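Local coordinates for mandelate racemase/muconate lactonizing enzyme-like protein (Roseovarius sp. TM1035, PDB 3RCY) that binds magnesium and, as a mandelate racemase/muconate lactonizing enzyme-like member of the enolase superfamily, probably acts as an isomerase on a carboxylate substrate not yet identified, at residues G120-A128 with V353-E362. Numbering follows the deposited sequence.
Sequences GKMNPRIRA and VEGGYITPPE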
ATOM      1  N   GLY A 120      16.126  20.403  29.623  1.00 12.69           N
ATOM      2  CA  GLY A 120      17.480  20.364  30.171  1.00 13.67           C
ATOM      3  C   GLY A 120      18.565  19.956  29.183  1.00 14.83           C
ATOM      4  O   GLY A 120      18.349  19.928  27.968  1.00 14.52           O
ATOM      5  N   LYS A 121      19.737  19.634  29.710  1.00 16.48           N
ATOM      6  CA  LYS A 121      20.890  19.388  28.861  1.00 18.48           C
ATOM      7  C   LYS A 121      20.954  17.934  28.427  1.00 18.19           C
ATOM      8  O   LYS A 121      20.980  17.030  29.267  1.00 18.48           O
ATOM      9  CB  LYS A 121      22.178  19.777  29.588  1.00 20.75           C
ATOM     10  CG  LYS A 121      23.433  19.736  28.711  1.00 29.80           C
ATOM     11  CD  LYS A 121      24.672  20.069  29.522  1.00 24.11           C
ATOM     12  CE  LYS A 121      24.816  21.568  29.699  1.00 30.14           C
ATOM     13  NZ  LYS A 121      25.586  21.879  30.940  1.00 26.71           N
ATOM     14  N   MET A 122      20.965  17.716  27.117  1.00 17.62           N
ATOM     15  CA  MET A 122      21.308  16.405  26.563  1.00 17.49           C
ATOM     16  C   MET A 122      22.766  16.367  26.123  1.00 17.16           C
ATOM     17  O   MET A 122      23.430  15.337  26.243  1.00 17.44           O
ATOM     18  CB  MET A 122      20.422  16.046  25.360  1.00 17.24           C
ATOM     19  CG  MET A 122      19.127  15.319  25.692  1.00 15.25           C
ATOM     20  SD  MET A 122      19.268  13.904  26.819  1.00 18.81           S
ATOM     21  CE  MET A 122      20.432  12.839  25.986  1.00 14.70           C
ATOM     22  N   ASN A 123      23.251  17.488  25.600  1.00 16.20           N
ATOM     23  CA  ASN A 123      24.521  17.522  24.882  1.00 16.57           C
ATOM     24  C   ASN A 123      25.497  18.567  25.414  1.00 17.87           C
ATOM     25  O   ASN A 123      25.368  19.752  25.090  1.00 18.12           O
ATOM     26  CB  ASN A 123      24.261  17.756  23.389  1.00 15.62           C
ATOM     27  CG  ASN A 123      23.230  16.804  22.840  1.00 20.81           C
ATOM     28  OD1 ASN A 123      23.467  15.604  22.786  1.00 15.30           O
ATOM     29  ND2 ASN A 123      22.064  17.327  22.462  1.00 14.48           N
ATOM     30  N   PRO A 124      26.484  18.129  26.220  1.00 19.00           N
ATOM     31  CA  PRO A 124      27.521  19.030  26.744  1.00 19.88           C
ATOM     32  C   PRO A 124      28.387  19.664  25.641  1.00 20.28           C
ATOM     33  O   PRO A 124      28.919  20.749  25.842  1.00 20.66           O
ATOM     34  CB  PRO A 124      28.365  18.122  27.652  1.00 20.29           C
ATOM     35  CG  PRO A 124      27.497  16.942  27.956  1.00 26.99           C
ATOM     36  CD  PRO A 124      26.640  16.753  26.730  1.00 19.60           C
ATOM     37  N   ARG A 125      28.537  18.983  24.503  1.00 20.11           N
ATOM     38  CA  ARG A 125      29.196  19.555  23.328  1.00 21.11           C
ATOM     39  C   ARG A 125      28.417  19.178  22.051  1.00 20.23           C
ATOM     40  O   ARG A 125      28.057  18.003  21.839  1.00 19.52           O
ATOM     41  CB  ARG A 125      30.672  19.122  23.221  1.00 23.33           C
ATOM     42  CG  ARG A 125      31.591  19.630  24.352  1.00 36.78           C
ATOM     43  CD  ARG A 125      32.940  20.165  23.836  1.00 26.66           C
ATOM     44  NE  ARG A 125      32.825  21.520  23.293  1.00 36.89           N
ATOM     45  CZ  ARG A 125      33.813  22.198  22.703  1.00 28.52           C
ATOM     46  NH1 ARG A 125      33.586  23.425  22.241  1.00 36.96           N
ATOM     47  NH2 ARG A 125      35.023  21.659  22.562  1.00 37.15           N
ATOM     48  N   ILE A 126      28.154  20.187  21.229  1.00 18.29           N
ATOM     49  CA  ILE A 126      27.371  20.019  20.012  1.00 17.61           C
ATOM     50  C   ILE A 126      28.303  19.996  18.799  1.00 16.74           C
ATOM     51  O   ILE A 126      29.112  20.903  18.607  1.00 16.74           O
ATOM     52  CB  ILE A 126      26.322  21.150  19.875  1.00 17.45           C
ATOM     53  CG1 ILE A 126      25.369  21.140  21.086  1.00 15.23           C
ATOM     54  CG2 ILE A 126      25.566  21.034  18.552  1.00 14.96           C
ATOM     55  CD1 ILE A 126      24.695  22.492  21.379  1.00 17.99           C
ATOM     56  N   ARG A 127      28.197  18.947  17.997  1.00 16.07           N
ATOM     57  CA  ARG A 127      28.978  18.824  16.774  1.00 15.93           C
ATOM     58  C   ARG A 127      28.608  19.941  15.796  1.00 15.83           C
ATOM     59  O   ARG A 127      27.426  20.162  15.521  1.00 16.00           O
ATOM     60  CB  ARG A 127      28.718  17.462  16.145  1.00 16.09           C
ATOM     61  CG  ARG A 127      29.646  17.102  15.023  1.00 16.83           C
ATOM     62  CD  ARG A 127      29.368  15.676  14.553  1.00 16.68           C
ATOM     63  NE  ARG A 127      30.154  15.365  13.367  1.00 16.76           N
ATOM     64  CZ  ARG A 127      29.948  14.324  12.568  1.00 16.54           C
ATOM     65  NH1 ARG A 127      28.956  13.475  12.805  1.00 16.36           N
ATOM     66  NH2 ARG A 127      30.736  14.145  11.515  1.00 16.78           N
ATOM     67  N   ALA A 128      29.617  20.649  15.292  1.00 15.44           N
ATOM     68  CA  ALA A 128      29.400  21.738  14.341  1.00 14.76           C
ATOM     69  C   ALA A 128      29.907  21.374  12.953  1.00 14.07           C
ATOM     70  O   ALA A 128      30.769  20.500  12.801  1.00 14.46           O
ATOM     71  CB  ALA A 128      30.091  23.027  14.826  1.00 14.75           C
ATOM     72  N   VAL A 353      32.292  28.323  17.976  1.00 18.02           N
ATOM     73  CA  VAL A 353      32.764  26.983  17.630  1.00 18.49           C
ATOM     74  C   VAL A 353      34.217  26.875  18.093  1.00 18.51           C
ATOM     75  O   VAL A 353      35.052  27.694  17.720  1.00 18.85           O
ATOM     76  CB  VAL A 353      32.670  26.695  16.103  1.00 18.61           C
ATOM     77  CG1 VAL A 353      33.241  25.311  15.771  1.00 14.06           C
ATOM     78  CG2 VAL A 353      31.234  26.802  15.617  1.00 13.67           C
ATOM     79  N   GLU A 354      34.511  25.877  18.915  1.00 18.56           N
ATOM     80  CA  GLU A 354      35.879  25.649  19.373  1.00 19.47           C
ATOM     81  C   GLU A 354      36.283  24.198  19.103  1.00 18.52           C
ATOM     82  O   GLU A 354      35.646  23.265  19.593  1.00 17.86           O
ATOM     83  CB  GLU A 354      36.018  26.040  20.856  1.00 20.96           C
ATOM     84  CG  GLU A 354      35.777  27.537  21.081  1.00 38.37           C
ATOM     85  CD  GLU A 354      35.835  27.973  22.537  1.00 23.49           C
ATOM     86  OE1 GLU A 354      35.617  27.134  23.445  1.00 38.93           O
ATOM     87  OE2 GLU A 354      36.086  29.183  22.761  1.00 39.16           O
ATOM     88  N   GLY A 355      37.313  24.019  18.280  1.00 18.20           N
ATOM     89  CA  GLY A 355      37.767  22.683  17.871  1.00 18.10           C
ATOM     90  C   GLY A 355      36.663  21.822  17.270  1.00 17.81           C
ATOM     91  O   GLY A 355      36.570  20.627  17.564  1.00 17.83           O
ATOM     92  N   GLY A 356      35.817  22.440  16.447  1.00 17.11           N
ATOM     93  CA  GLY A 356      34.735  21.742  15.753  1.00 16.76           C
ATOM     94  C   GLY A 356      33.467  21.508  16.560  1.00 16.89           C
ATOM     95  O   GLY A 356      32.545  20.846  16.087  1.00 16.60           O
ATOM     96  N   TYR A 357      33.411  22.051  17.774  1.00 17.23           N
ATOM     97  CA  TYR A 357      32.279  21.820  18.670  1.00 17.38           C
ATOM     98  C   TYR A 357      31.809  23.094  19.360  1.00 16.04           C
ATOM     99  O   TYR A 357      32.582  24.038  19.525  1.00 15.16           O
ATOM    100  CB  TYR A 357      32.641  20.767  19.718  1.00 19.33           C
ATOM    101  CG  TYR A 357      32.758  19.369  19.159  1.00 32.58           C
ATOM    102  CD1 TYR A 357      33.962  18.912  18.610  1.00 20.68           C
ATOM    103  CD2 TYR A 357      31.673  18.502  19.183  1.00 20.20           C
ATOM    104  CE1 TYR A 357      34.070  17.630  18.085  1.00 33.16           C
ATOM    105  CE2 TYR A 357      31.771  17.211  18.662  1.00 32.82           C
ATOM    106  CZ  TYR A 357      32.975  16.786  18.118  1.00 21.02           C
ATOM    107  OH  TYR A 357      33.083  15.511  17.606  1.00 33.73           O
ATOM    108  N   ILE A 358      30.540  23.096  19.762  1.00 15.70           N
ATOM    109  CA  ILE A 358      29.928  24.215  20.470  1.00 15.80           C
ATOM    110  C   ILE A 358      29.488  23.797  21.867  1.00 16.44           C
ATOM    111  O   ILE A 358      28.725  22.841  22.023  1.00 16.34           O
ATOM    112  CB  ILE A 358      28.672  24.756  19.725  1.00 15.66           C
ATOM    113  CG1 ILE A 358      28.969  25.015  18.244  1.00 14.64           C
ATOM    114  CG2 ILE A 358      28.148  26.026  20.402  1.00 14.91           C
ATOM    115  CD1 ILE A 358      27.738  24.876  17.351  1.00 14.94           C
ATOM    116  N   THR A 359      29.949  24.538  22.873  1.00 17.16           N
ATOM    117  CA  THR A 359      29.513  24.340  24.248  1.00 18.01           C
ATOM    118  C   THR A 359      28.279  25.206  24.519  1.00 18.50           C
ATOM    119  O   THR A 359      28.314  26.416  24.296  1.00 18.71           O
ATOM    120  CB  THR A 359      30.653  24.672  25.244  1.00 18.61           C
ATOM    121  OG1 THR A 359      31.761  23.802  24.989  1.00 20.47           O
ATOM    122  CG2 THR A 359      30.205  24.474  26.693  1.00 20.68           C
ATOM    123  N   PRO A 360      27.178  24.586  24.982  1.00 18.66           N
ATOM    124  CA  PRO A 360      25.982  25.358  25.350  1.00 18.90           C
ATOM    125  C   PRO A 360      26.333  26.420  26.387  1.00 18.93           C
ATOM    126  O   PRO A 360      27.019  26.109  27.367  1.00 19.29           O
ATOM    127  CB  PRO A 360      25.065  24.304  25.979  1.00 18.91           C
ATOM    128  CG  PRO A 360      25.483  23.024  25.332  1.00 20.53           C
ATOM    129  CD  PRO A 360      26.967  23.137  25.145  1.00 18.79           C
ATOM    130  N   PRO A 361      25.897  27.675  26.163  1.00 18.58           N
ATOM    131  CA  PRO A 361      26.183  28.731  27.138  1.00 18.71           C
ATOM    132  C   PRO A 361      25.410  28.537  28.441  1.00 18.56           C
ATOM    133  O   PRO A 361      24.308  27.961  28.441  1.00 18.19           O
ATOM    134  CB  PRO A 361      25.746  30.016  26.422  1.00 18.86           C
ATOM    135  CG  PRO A 361      24.849  29.592  25.337  1.00 16.21           C
ATOM    136  CD  PRO A 361      25.269  28.206  24.939  1.00 18.36           C
ATOM    137  N   GLU A 362      26.002  29.005  29.538  1.00 18.44           N
ATOM    138  CA  GLU A 362      25.428  28.840  30.872  1.00 18.71           C
ATOM    139  C   GLU A 362      24.708  30.092  31.377  1.00 18.72           C
ATOM    140  O   GLU A 362      23.953  30.008  32.350  1.00 18.81           O
ATOM    141  CB  GLU A 362      26.511  28.415  31.879  1.00 19.26           C
ATOM    142  CG  GLU A 362      27.075  27.005  31.658  1.00 22.63           C
ATOM    143  CD  GLU A 362      26.063  25.883  31.943  1.00 20.09           C
ATOM    144  OE1 GLU A 362      25.165  26.054  32.803  1.00 22.53           O
ATOM    145  OE2 GLU A 362      26.177  24.822  31.293  1.00 22.64           O
TER
HETATM  146  O   HOH W   1      32.743  19.214  13.967  1.00  7.58           O
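Lys121 reaches Glu362 beside an antiparallel strand pair that joins the first strand of the enolase-type barrel domain, 126-131, to a beta hairpin late in the chain. Its NZ lies 3.0 Å from Glu362 OE2, meeting that oxygen nearly along the C-O axis, a salt bridge made as the two chains cross at about a right angle. An alanine here would probably leave the Glu362 carboxylate without this charged mate and its side chain freer to turn. Further along, the carbonyls of Asn123 and Pro124 border the Pro360 ring, Pro124 O standing 3.2 Å from Pro360 CD. Bends in the Arg125 chain at chi2 (-136°) and chi3 bring one guanidinium face over Tyr357 CB, 3.5 Å from that plane; the Tyr357 ring is turned 42° from it, so this is no stack. A weak hydrogen bond, 3.4 Å and bent to 127° at the hydrogen, runs from Arg125 NH1 to Glu354 O. Ile126 and Ile358 form the hydrogen-bonded pair, Ile126 N to Ile358 O at 2.8 Å with a return bond, their side chains sharing the face towards Cys335. On the other face, the Tyr357 ring passes obliquely by the Arg127 backbone, while the Arg127 guanidinium is held by Thr163 and Asp205 and makes a cation-pi contact with Tyr396 of a third subunit. Ala128 N bonds to Gly356 O, in the hairpin's type I' turn, and one water donates to both Ala128 O (2.6 Å) and Gly356 O (2.7 Å).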